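Local coordinates for polyketide synthase PksL (Bacillus subtilis, PDB 5E1V), which forms the dehydratase domain of a split module in a bacillaene polyketide synthase, which probably removes water from hydroxyacyl intermediates to leave a double bond, at residues D36-Y39 with Q40-E44; H45-C49 with S50-L54; E143-R147 with Q148-H152; L192-G195 with S196-A200; R243-E247 with L248-T252. One frame throughout, in Å; residues are numbered along the deposited sequence.

Contact 1: residues D36-Y39 with Q40-E44; sequences DIIY and QIFRE
Asp36 and Gln40 meet one helical turn apart on helix 34-44. The polar contact comes first. Gln40 NE2 donates to Asp36 OD2 over 3.2 Å and reaches this oxygen on its syn side. The oxygen lies close to the plane of the amide, but carboxylate and amide planes stand 79° apart. The bend of Gln40 at chi2 (-98°) turns the amide back toward Asp36. Its other end is also used: Arg43 NH2 donates to Gln40 OE1 over 3.0 Å, from above the carbonyl plane. Gly185 O takes a further bond from Gln40 NE2, and Asp36 OD1 accepts from the backbone N of Met187 and Phe188.

The backbone bonds are those of an alpha helix. Gln40 N reaches Asp36 O at 2.9 Å, and Arg43 N reaches Tyr39 O at 2.9 Å. The bond from Ile41 N to Ile37 O is weak.

The apolar contacts lie along the helix. Ile38 and Phe42 run side by side and point the same way, with Ile38 CG2 3.8 Å from Phe42 CE2. Ile37 CG2 and Ile41 CD1 are 4.3 Å apart. These residues pack on strands 4-11, 70-81 and 104-112.

Were Gln40 an alanine, Asp36 OD2 and Arg43 NH2 would probably lose the amide they share, and the tie to Gly185 would weaken. The chemistry is thus two-sided: apolar groups pack one side of the helix against strands, while a polar chain joins it to the loop 185-188.

Contact 2: residues H45-C49 with S50-L54; sequences HGFSC and SELQL
Glu51 turns its CG anti to the carbonyl carbon (chi1 -60°) and then runs extended, which carries its carboxylate back to the amide of Ser48. Ser48 in turn holds its OG on the far side from its backbone N (chi1 175°), and this brings the hydroxyl to Ser50 OG in a weak bond of 3.3 Å.

Ser48 N donates to Glu51 OE2 in a short, nearly straight bond of 2.7 Å. The amide comes from above the carboxylate plane. In return Glu51 N donates to Ser48 O over 3.0 Å, again from above the plane of the acceptor. Ser48 and Glu51 therefore hold each other at both ends of the short 3-10 turn. Leu52 N makes a weak bond to Cys49 O.

Packing lies beside this turn. Phe47 CD2 is 3.8 Å from Leu52 CD2, and the two side chains cross at about a right angle. Glu51 OE1 lies 3.5 Å from Phe47 CD2, with ring and carboxylate planes 41° apart. The Phe47 ring also meets Trp85, and Leu52 packs on Phe42. Upstream, Gly46 has positive phi in the Schellman motif that ends helix 34-44.

Ser48 and Glu51 thus form a reciprocal pair: Ser48 N gives to the carboxylate, and Ser48 O takes from Glu51 N. The carboxylate serves as a backbone acceptor, and the turn is held by polar bonds, with Phe47 and Leu52 packed beside them.

Contact 3: residues E143-R147 with Q148-H152; sequences EQCRR and QELVH
Cys145 and Leu150 bracket a sharp reversal in which helix 143-147 gives way to strand 150-152, their axes set at 137°. Leu150 N donates to Cys145 O over 2.9 Å, and Glu149 N to Arg146 O over 3.0 Å. Both donors come from above the carbonyl planes. Glu149 has a positive phi of 69°, which lets the chain turn back. Gln148 N still reaches Gln144 O at 3.2 Å, as the last regular helical bond.

The side chains of Gln144 and Gln148 pair across the same turn. Gln148 NE2 donates to Gln144 OE1 over 3.0 Å, by a bent path and tilted from both amide planes, which stand 64° apart. Gln144 is bent at chi2 and brings its oxygen round, while Gln148 runs extended beyond CG. Both also touch Gln212. On another side of the helix, Cys145 SG is 4.0 Å from Leu150 CD2, and Cys145 packs on Val198 of helix 190-203.

The aliphatic part of Arg146 crosses Val151 at about a right angle, CD to CG1 4.2 Å. Its NH1 donates to water 2, which donates in turn to His152 O. The water links the helix to the strand. Arg147 NH2 and Glu143 OE1 form a long salt bridge.

Val151 bonds through its backbone to Val22, and Leu150 packs on strand 21-23. The positive phi at Glu149 and the two backbone bonds are those of a Schellman motif, here ending helix 138-147 and leading into an edge strand of the small antiparallel sheet.

Contact 4: residues L192-G195 with S196-A200; sequences LIDG and SGVGA
Ser196 lies on the same face of helix 190-203 as Leu192, one turn earlier. Its CB comes to 3.3 Å from Ile193 O and is also near Leu192 O. From there OG turns beside its own backbone N (chi1 -65°) and donates to Leu192 O over 2.9 Å. Ser196 N donates to the same oxygen over 3.1 Å. The two donors reach Leu192 O from opposite faces of its carbonyl plane. OG also bonds to Thr235 OG1, so the hydroxyl joins the helix to the strand 232-245.

The helix is largely buried here. It packs on strands 168-174 and 248-256, consistent with a hotdog fold, in which sheet wraps round a helix. With an alanine at Ser196, Thr235 OG1 is likely to be left without this mate, and Leu192 O would lose one of its two donors.

Val198 lies one turn after Asp194; its CG2 touches Asp194 O at 3.5 Å and approaches Asp194 OD2 at 4.1 Å. Asp194 OD2 also makes a weak bond to His152 NE2. Val198 N donates to Asp194 O over 2.8 Å, and Gly199 N to Gly195 O over 2.9 Å.

Contact 5: residues R243-E247 with L248-T252; sequences RREKE and LIYVT
Glu245 and Leu248 make two backbone bonds of 2.8 Å, Glu245 N to Leu248 O and Leu248 N to Glu245 O. They close a type II' turn through Lys246 and Glu247. Two residues back, Arg243 N meets Tyr250 O at 3.0 Å and Tyr250 N returns the bond to Arg243 O.

Next come the charged groups. Arg243 NE forms a salt bridge to Glu245 OE2 at 3.0 Å, and the carboxylate oxygen lies at the edge of the guanidinium. The hydrogen bond within it is weak. NH2 of Arg243 bonds to Asn268 OD1. Arg244 NH1 donates to Lys246 O over 3.1 Å, in plane and on a lone pair. Its NE bonds to Leu207 O.

Arg243 then lies on Tyr250. Its CG sits between backbone N and carbonyl carbon, and the chain bends at chi3 (143°), which lays the guanidinium over one ring face. The planes are 16° apart and the centres 4.0 Å apart. The cation-pi contact is off-centre: NH2 comes to 3.2 Å from Tyr250 CD2, and CZ lies 31° off the ring normal. Glu245 crosses the ring at about a right angle, with CD 3.9 Å from Tyr250 CE1. On the other face of the hairpin, Arg244 CG rests against Ile249 CG2, and Ile249 is buried near Tyr215 and Leu204.

The salt bridge, the stack and the bond to Asn268 together restrict the rotation of the Arg243 guanidinium. Glu245 probably offsets its charge, while the Tyr250 ring offers a cation-pi face.

In the fold
Along the chain the five contacts come in series, and none nests in or crosses another. Contact 1 lies within helix 34-44. Contact 2 follows at once and closes the loop to strand 53-59; it touches contact 1 where Phe42 O meets Phe47 N. Contact 3 turns helix 138-147 into strand 150-152. Contact 4 lies within helix 190-203 and touches contact 3 through His152 and Asp194. Contact 5 closes the turn of the hairpin of strands 232-245 and 248-256, and meets contact 4 at Val251 and Ala200. Contacts 1 and 2 lie in the N-terminal part of the chain, contacts 3 to 5 in the later part. Contact 1 is about 30 Å from contact 3, centre to centre.

Contact 1: residues D36-Y39 with Q40-E44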
# COMPACT_ATOMS: atom_id res chain seq x y z
N ASP A 36 2.82 6.19 0.86
CA ASP A 36 2.38 7.59 0.96
C ASP A 36 3.09 8.34 2.07
O ASP A 36 3.64 9.43 1.80
CB ASP A 36 0.88 7.74 1.01
CG ASP A 36 0.48 9.19 0.80
OD1 ASP A 36 0.53 9.63 -0.36
OD2 ASP A 36 0.23 9.84 1.83
N ILE A 37 3.13 7.76 3.28
CA ILE A 37 3.81 8.33 4.41
C ILE A 37 5.25 8.79 4.02
O ILE A 37 5.62 9.98 4.18
CB ILE A 37 3.76 7.42 5.64
CG1 ILE A 37 2.34 7.41 6.23
CG2 ILE A 37 4.81 7.82 6.65
CD1 ILE A 37 2.03 6.20 7.04
N ILE A 38 6.02 7.86 3.47
CA ILE A 38 7.41 8.13 3.21
C ILE A 38 7.62 9.17 2.09
O ILE A 38 8.37 10.12 2.30
CB ILE A 38 8.18 6.84 2.90
CG1 ILE A 38 8.17 5.95 4.13
CG2 ILE A 38 9.67 7.19 2.63
CD1 ILE A 38 8.59 4.54 3.78
N TYR A 39 6.84 9.10 1.00
CA TYR A 39 7.02 10.00 -0.13
C TYR A 39 6.56 11.41 0.29
O TYR A 39 7.17 12.41 -0.20
CB TYR A 39 6.26 9.52 -1.37
CG TYR A 39 7.05 8.54 -2.23
CD1 TYR A 39 7.00 7.17 -2.03
CD2 TYR A 39 7.92 9.00 -3.22
CE1 TYR A 39 7.80 6.31 -2.75
CE2 TYR A 39 8.65 8.12 -3.97
CZ TYR A 39 8.58 6.76 -3.71
OH TYR A 39 9.31 5.88 -4.50
N GLN A 40 5.55 11.50 1.18
CA GLN A 40 5.17 12.86 1.73
C GLN A 40 6.31 13.56 2.41
O GLN A 40 6.44 14.77 2.27
CB GLN A 40 3.98 12.81 2.69
CG GLN A 40 2.74 12.33 1.99
CD GLN A 40 1.78 13.38 1.51
OE1 GLN A 40 2.04 14.59 1.57
NE2 GLN A 40 0.56 12.91 1.18
N ILE A 41 7.06 12.83 3.23
CA ILE A 41 8.16 13.32 3.97
C ILE A 41 9.26 13.89 3.01
O ILE A 41 9.77 15.01 3.19
CB ILE A 41 8.74 12.22 4.87
CG1 ILE A 41 7.75 11.96 6.02
CG2 ILE A 41 10.05 12.66 5.49
CD1 ILE A 41 8.01 10.66 6.66
N PHE A 42 9.63 13.11 2.02
CA PHE A 42 10.68 13.61 1.08
C PHE A 42 10.20 14.75 0.24
O PHE A 42 11.00 15.68 -0.09
CB PHE A 42 11.07 12.44 0.23
CG PHE A 42 12.09 11.54 0.94
CD1 PHE A 42 13.43 11.81 0.86
CD2 PHE A 42 11.66 10.51 1.77
CE1 PHE A 42 14.32 10.95 1.49
CE2 PHE A 42 12.54 9.73 2.49
CZ PHE A 42 13.87 9.96 2.33
N ARG A 43 8.91 14.73 -0.13
CA ARG A 43 8.33 15.85 -0.88
C ARG A 43 8.45 17.16 -0.07
O ARG A 43 8.71 18.26 -0.66
CB ARG A 43 6.87 15.62 -1.24
CG ARG A 43 6.32 16.79 -2.05
CD ARG A 43 5.00 16.46 -2.74
NE ARG A 43 3.94 16.26 -1.74
CZ ARG A 43 2.64 16.16 -2.06
NH1 ARG A 43 2.30 16.28 -3.33
NH2 ARG A 43 1.74 15.96 -1.13
N GLU A 44 8.23 17.06 1.24
CA GLU A 44 8.24 18.27 2.08
C GLU A 44 9.62 18.93 2.09
O GLU A 44 9.73 20.17 2.28
CB GLU A 44 7.77 17.90 3.49

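Contact 2: residues H45-C49 with S50-L54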
# COMPACT_ATOMS: atom_id res chain seq x y z
N HIS A 45 10.65 18.10 1.81
CA HIS A 45 12.06 18.54 1.71
C HIS A 45 12.54 18.75 0.31
O HIS A 45 13.73 19.06 0.13
CB HIS A 45 12.94 17.59 2.47
CG HIS A 45 12.67 17.63 3.93
ND1 HIS A 45 11.73 16.85 4.57
CD2 HIS A 45 13.20 18.43 4.88
CE1 HIS A 45 11.69 17.17 5.85
NE2 HIS A 45 12.57 18.13 6.06
N GLY A 46 11.66 18.62 -0.68
CA GLY A 46 11.93 19.12 -2.04
C GLY A 46 12.08 18.06 -3.05
O GLY A 46 12.40 18.35 -4.20
N PHE A 47 11.90 16.80 -2.65
CA PHE A 47 12.06 15.72 -3.62
C PHE A 47 10.80 15.38 -4.33
O PHE A 47 9.80 15.07 -3.66
CB PHE A 47 12.60 14.47 -2.95
CG PHE A 47 13.94 14.63 -2.41
CD1 PHE A 47 14.12 15.09 -1.10
CD2 PHE A 47 15.04 14.33 -3.19
CE1 PHE A 47 15.38 15.25 -0.57
CE2 PHE A 47 16.31 14.50 -2.67
CZ PHE A 47 16.48 14.96 -1.39
N SER A 48 10.89 15.33 -5.66
CA SER A 48 9.84 14.85 -6.51
C SER A 48 9.77 13.31 -6.49
O SER A 48 10.80 12.71 -6.40
CB SER A 48 10.20 15.26 -7.95
OG SER A 48 9.27 14.72 -8.84
N CYS A 49 8.59 12.69 -6.56
CA CYS A 49 8.46 11.21 -6.55
C CYS A 49 9.30 10.56 -7.63
O CYS A 49 9.86 9.50 -7.47
CB CYS A 49 6.98 10.78 -6.64
SG CYS A 49 6.20 10.97 -8.24
N SER A 50 9.49 11.26 -8.74
CA SER A 50 10.23 10.65 -9.85
C SER A 50 11.78 10.59 -9.58
O SER A 50 12.51 9.81 -10.20
CB SER A 50 9.87 11.36 -11.14
OG SER A 50 10.48 12.63 -11.12
N GLU A 51 12.24 11.33 -8.58
CA GLU A 51 13.67 11.30 -8.20
C GLU A 51 14.11 10.13 -7.37
O GLU A 51 15.28 9.95 -7.15
CB GLU A 51 14.00 12.52 -7.34
CG GLU A 51 13.75 13.85 -8.03
CD GLU A 51 14.13 14.97 -7.10
OE1 GLU A 51 15.27 14.92 -6.59
OE2 GLU A 51 13.30 15.86 -6.87
N LEU A 52 13.15 9.37 -6.83
CA LEU A 52 13.39 8.51 -5.72
C LEU A 52 13.04 7.07 -6.16
O LEU A 52 12.34 6.86 -7.21
CB LEU A 52 12.51 8.93 -4.57
CG LEU A 52 12.56 10.40 -4.21
CD1 LEU A 52 11.56 10.76 -3.10
CD2 LEU A 52 13.98 10.71 -3.79
N GLN A 53 13.66 6.12 -5.49
CA GLN A 53 13.19 4.74 -5.49
C GLN A 53 13.21 4.27 -4.05
O GLN A 53 14.25 4.30 -3.43
CB GLN A 53 14.10 3.79 -6.30
CG GLN A 53 13.60 2.35 -6.21
CD GLN A 53 14.62 1.35 -6.79
OE1 GLN A 53 15.78 1.67 -6.97
NE2 GLN A 53 14.18 0.13 -7.00
N LEU A 54 12.07 3.79 -3.56
CA LEU A 54 11.92 3.23 -2.23
C LEU A 54 12.36 1.75 -2.39
O LEU A 54 11.98 1.08 -3.36
CB LEU A 54 10.46 3.28 -1.83
CG LEU A 54 10.17 2.76 -0.38
CD1 LEU A 54 10.81 3.57 0.74
CD2 LEU A 54 8.64 2.80 -0.22
O HOH W 1 9.81 6.79 -7.43

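Contact 3: residues E143-R147 with Q148-H152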
# COMPACT_ATOMS: atom_id res chain seq x y z
N GLU A 143 -16.37 -8.37 0.04
CA GLU A 143 -17.30 -9.30 0.74
C GLU A 143 -16.54 -10.49 1.29
O GLU A 143 -16.64 -10.85 2.48
CB GLU A 143 -18.40 -9.76 -0.22
CG GLU A 143 -19.76 -10.00 0.39
CD GLU A 143 -20.81 -10.37 -0.67
OE1 GLU A 143 -20.45 -10.84 -1.78
OE2 GLU A 143 -22.02 -10.19 -0.41
N GLN A 144 -15.69 -11.09 0.44
CA GLN A 144 -14.84 -12.18 0.88
C GLN A 144 -13.81 -11.82 1.97
O GLN A 144 -13.55 -12.62 2.89
CB GLN A 144 -14.12 -12.82 -0.34
CG GLN A 144 -13.23 -14.04 -0.07
CD GLN A 144 -13.90 -15.26 0.63
OE1 GLN A 144 -13.40 -15.79 1.64
NE2 GLN A 144 -14.98 -15.72 0.07
N CYS A 145 -13.17 -10.66 1.85
CA CYS A 145 -12.28 -10.20 2.91
C CYS A 145 -12.93 -10.23 4.31
O CYS A 145 -12.33 -10.75 5.25
CB CYS A 145 -11.80 -8.80 2.60
SG CYS A 145 -10.76 -8.77 1.11
N ARG A 146 -14.14 -9.70 4.38
CA ARG A 146 -14.91 -9.62 5.60
C ARG A 146 -15.21 -11.02 6.17
O ARG A 146 -15.17 -11.21 7.37
CB ARG A 146 -16.19 -8.85 5.35
CG ARG A 146 -15.98 -7.42 4.91
CD ARG A 146 -17.19 -6.51 5.21
NE ARG A 146 -18.43 -6.88 4.54
CZ ARG A 146 -18.69 -6.66 3.26
NH1 ARG A 146 -17.76 -6.11 2.48
NH2 ARG A 146 -19.87 -7.02 2.73
N ARG A 147 -15.43 -12.00 5.30
CA ARG A 147 -15.55 -13.39 5.76
C ARG A 147 -14.24 -13.91 6.37
O ARG A 147 -14.26 -14.77 7.24
CB ARG A 147 -15.96 -14.30 4.60
CG ARG A 147 -17.33 -14.05 4.07
CD ARG A 147 -17.71 -15.20 3.12
NE ARG A 147 -18.84 -14.83 2.27
CZ ARG A 147 -18.76 -14.42 1.01
NH1 ARG A 147 -17.58 -14.29 0.38
NH2 ARG A 147 -19.87 -14.13 0.36
N GLN A 148 -13.09 -13.39 5.92
CA GLN A 148 -11.81 -13.73 6.52
C GLN A 148 -11.38 -12.68 7.59
O GLN A 148 -10.26 -12.64 7.99
CB GLN A 148 -10.75 -13.93 5.41
CG GLN A 148 -11.20 -14.86 4.28
CD GLN A 148 -10.11 -15.17 3.24
OE1 GLN A 148 -8.99 -15.48 3.57
NE2 GLN A 148 -10.47 -15.08 1.97
N GLU A 149 -12.34 -11.89 8.07
CA GLU A 149 -12.20 -10.97 9.19
C GLU A 149 -11.29 -9.78 8.88
O GLU A 149 -10.70 -9.17 9.77
CB GLU A 149 -11.69 -11.67 10.43
CG GLU A 149 -12.49 -12.89 10.85
CD GLU A 149 -12.08 -13.35 12.24
OE1 GLU A 149 -12.20 -12.54 13.21
OE2 GLU A 149 -11.58 -14.49 12.35
N LEU A 150 -11.18 -9.47 7.61
CA LEU A 150 -10.52 -8.22 7.16
C LEU A 150 -11.64 -7.32 6.68
O LEU A 150 -12.30 -7.65 5.71
CB LEU A 150 -9.57 -8.56 6.00
CG LEU A 150 -8.95 -7.39 5.22
CD1 LEU A 150 -8.12 -6.52 6.17
CD2 LEU A 150 -8.14 -7.89 4.01
N VAL A 151 -11.83 -6.15 7.33
CA VAL A 151 -12.99 -5.30 7.09
C VAL A 151 -12.59 -3.85 6.74
O VAL A 151 -12.27 -3.06 7.63
CB VAL A 151 -13.89 -5.29 8.35
CG1 VAL A 151 -15.12 -4.39 8.17
CG2 VAL A 151 -14.19 -6.71 8.81
N HIS A 152 -12.65 -3.53 5.45
CA HIS A 152 -12.51 -2.19 4.95
C HIS A 152 -13.92 -1.55 4.95
O HIS A 152 -14.91 -2.22 4.61
CB HIS A 152 -11.98 -2.14 3.53
CG HIS A 152 -10.73 -2.91 3.29
ND1 HIS A 152 -10.70 -4.28 3.24
CD2 HIS A 152 -9.48 -2.49 2.99
CE1 HIS A 152 -9.47 -4.67 2.92
NE2 HIS A 152 -8.71 -3.60 2.78
O HOH W 2 -15.43 -4.42 3.15

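Contact 4: residues L192-G195 with S196-A200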
# COMPACT_ATOMS: atom_id res chain seq x y z
N LEU A 192 -6.11 3.38 -2.92
CA LEU A 192 -5.74 2.85 -4.22
C LEU A 192 -4.71 1.75 -4.07
O LEU A 192 -4.82 0.73 -4.71
CB LEU A 192 -5.23 3.98 -5.06
CG LEU A 192 -6.20 5.10 -5.51
CD1 LEU A 192 -5.49 6.05 -6.38
CD2 LEU A 192 -7.38 4.47 -6.24
N ILE A 193 -3.67 1.96 -3.24
CA ILE A 193 -2.61 0.97 -3.13
C ILE A 193 -3.18 -0.26 -2.37
O ILE A 193 -3.05 -1.38 -2.83
CB ILE A 193 -1.33 1.46 -2.41
CG1 ILE A 193 -0.84 2.85 -2.91
CG2 ILE A 193 -0.25 0.38 -2.62
CD1 ILE A 193 -0.67 3.00 -4.38
N ASP A 194 -3.85 -0.06 -1.24
CA ASP A 194 -4.41 -1.19 -0.54
C ASP A 194 -5.40 -1.99 -1.43
O ASP A 194 -5.40 -3.24 -1.46
CB ASP A 194 -4.99 -0.79 0.84
CG ASP A 194 -5.48 -1.96 1.60
OD1 ASP A 194 -4.64 -2.73 2.17
OD2 ASP A 194 -6.73 -2.14 1.56
N GLY A 195 -6.26 -1.27 -2.13
CA GLY A 195 -7.24 -1.89 -3.05
C GLY A 195 -6.55 -2.76 -4.10
O GLY A 195 -7.07 -3.80 -4.52
N SER A 196 -5.37 -2.32 -4.53
CA SER A 196 -4.58 -3.07 -5.48
C SER A 196 -4.05 -4.40 -4.89
O SER A 196 -4.05 -5.42 -5.63
CB SER A 196 -3.43 -2.23 -6.02
OG SER A 196 -3.86 -1.08 -6.80
N GLY A 197 -3.63 -4.35 -3.59
CA GLY A 197 -3.29 -5.50 -2.74
C GLY A 197 -4.47 -6.45 -2.60
O GLY A 197 -4.30 -7.67 -2.70
N VAL A 198 -5.66 -5.89 -2.44
CA VAL A 198 -6.89 -6.73 -2.34
C VAL A 198 -7.17 -7.44 -3.71
O VAL A 198 -7.48 -8.65 -3.74
CB VAL A 198 -8.07 -5.91 -1.84
CG1 VAL A 198 -9.37 -6.69 -1.87
CG2 VAL A 198 -7.81 -5.54 -0.38
N GLY A 199 -6.98 -6.72 -4.81
CA GLY A 199 -7.06 -7.32 -6.15
C GLY A 199 -6.06 -8.43 -6.37
O GLY A 199 -6.42 -9.55 -6.78
N ALA A 200 -4.79 -8.16 -6.03
CA ALA A 200 -3.74 -9.19 -6.04
C ALA A 200 -4.06 -10.44 -5.24
O ALA A 200 -3.79 -11.55 -5.67
CB ALA A 200 -2.46 -8.62 -5.50

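Contact 5: residues R243-E247 with L248-T252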
# COMPACT_ATOMS: atom_id res chain seq x y z
N ARG A 243 3.13 -15.63 -6.68
CA ARG A 243 3.42 -16.96 -6.27
C ARG A 243 3.13 -17.10 -4.79
O ARG A 243 3.00 -16.10 -4.08
CB ARG A 243 4.86 -17.34 -6.67
CG ARG A 243 5.94 -17.03 -5.65
CD ARG A 243 7.31 -17.11 -6.29
NE ARG A 243 8.23 -16.09 -5.76
CZ ARG A 243 8.13 -14.79 -6.03
NH1 ARG A 243 7.18 -14.32 -6.83
NH2 ARG A 243 9.00 -13.93 -5.50
N ARG A 244 2.94 -18.34 -4.33
CA ARG A 244 2.97 -18.67 -2.88
C ARG A 244 4.05 -19.67 -2.51
O ARG A 244 4.17 -20.72 -3.16
CB ARG A 244 1.62 -19.22 -2.41
CG ARG A 244 1.57 -19.57 -0.90
CD ARG A 244 0.22 -20.16 -0.52
NE ARG A 244 0.06 -21.50 -1.10
CZ ARG A 244 0.63 -22.60 -0.60
NH1 ARG A 244 1.35 -22.55 0.52
NH2 ARG A 244 0.47 -23.77 -1.22
N GLU A 245 4.83 -19.35 -1.48
CA GLU A 245 5.81 -20.24 -0.88
C GLU A 245 5.50 -20.37 0.61
O GLU A 245 5.75 -19.45 1.40
CB GLU A 245 7.24 -19.73 -1.12
CG GLU A 245 7.57 -19.63 -2.62
CD GLU A 245 8.91 -18.95 -2.92
OE1 GLU A 245 9.84 -19.06 -2.10
OE2 GLU A 245 9.03 -18.32 -4.00
N LYS A 246 4.93 -21.53 0.97
CA LYS A 246 4.43 -21.84 2.32
C LYS A 246 3.57 -20.72 2.95
O LYS A 246 2.42 -20.49 2.55
CB LYS A 246 5.61 -22.24 3.22
CG LYS A 246 6.35 -23.50 2.74
CD LYS A 246 7.10 -24.19 3.87
CE LYS A 246 6.94 -25.71 3.78
NZ LYS A 246 7.43 -26.24 2.48
N GLU A 247 4.18 -20.04 3.90
CA GLU A 247 3.67 -18.93 4.72
C GLU A 247 3.68 -17.54 4.02
O GLU A 247 3.12 -16.55 4.57
CB GLU A 247 4.64 -18.85 5.91
CG GLU A 247 4.08 -18.52 7.27
CD GLU A 247 3.47 -19.70 8.03
OE1 GLU A 247 2.64 -20.44 7.45
OE2 GLU A 247 3.80 -19.82 9.24
N LEU A 248 4.33 -17.46 2.84
CA LEU A 248 4.58 -16.18 2.13
C LEU A 248 4.02 -16.13 0.75
O LEU A 248 4.15 -17.12 -0.00
CB LEU A 248 6.06 -15.91 1.99
CG LEU A 248 6.77 -15.90 3.32
CD1 LEU A 248 8.27 -15.94 3.12
CD2 LEU A 248 6.38 -14.72 4.21
N ILE A 249 3.42 -14.99 0.41
CA ILE A 249 2.90 -14.73 -0.94
C ILE A 249 3.63 -13.52 -1.47
O ILE A 249 4.06 -12.66 -0.65
CB ILE A 249 1.38 -14.51 -1.00
CG1 ILE A 249 0.92 -13.33 -0.12
CG2 ILE A 249 0.65 -15.78 -0.55
CD1 ILE A 249 -0.43 -12.76 -0.50
N TYR A 250 3.77 -13.48 -2.80
CA TYR A 250 4.53 -12.48 -3.52
C TYR A 250 3.73 -12.07 -4.71
O TYR A 250 3.11 -12.91 -5.37
CB TYR A 250 5.87 -13.04 -4.05
CG TYR A 250 6.78 -13.71 -3.03
CD1 TYR A 250 6.52 -15.01 -2.58
CD2 TYR A 250 7.94 -13.09 -2.58
CE1 TYR A 250 7.36 -15.62 -1.65
CE2 TYR A 250 8.79 -13.71 -1.68
CZ TYR A 250 8.48 -14.99 -1.24
OH TYR A 250 9.31 -15.61 -0.37
N VAL A 251 3.70 -10.77 -5.02
CA VAL A 251 3.05 -10.28 -6.19
C VAL A 251 3.80 -9.01 -6.63
O VAL A 251 4.53 -8.43 -5.86
CB VAL A 251 1.60 -9.85 -5.94
CG1 VAL A 251 0.78 -11.03 -5.49
CG2 VAL A 251 1.54 -8.80 -4.82
N THR A 252 3.60 -8.60 -7.88
CA THR A 252 4.21 -7.39 -8.39
C THR A 252 3.03 -6.58 -8.92
O THR A 252 2.24 -7.05 -9.73
CB THR A 252 5.35 -7.61 -9.43
OG1 THR A 252 6.59 -7.96 -8.78
CG2 THR A 252 5.63 -6.27 -10.16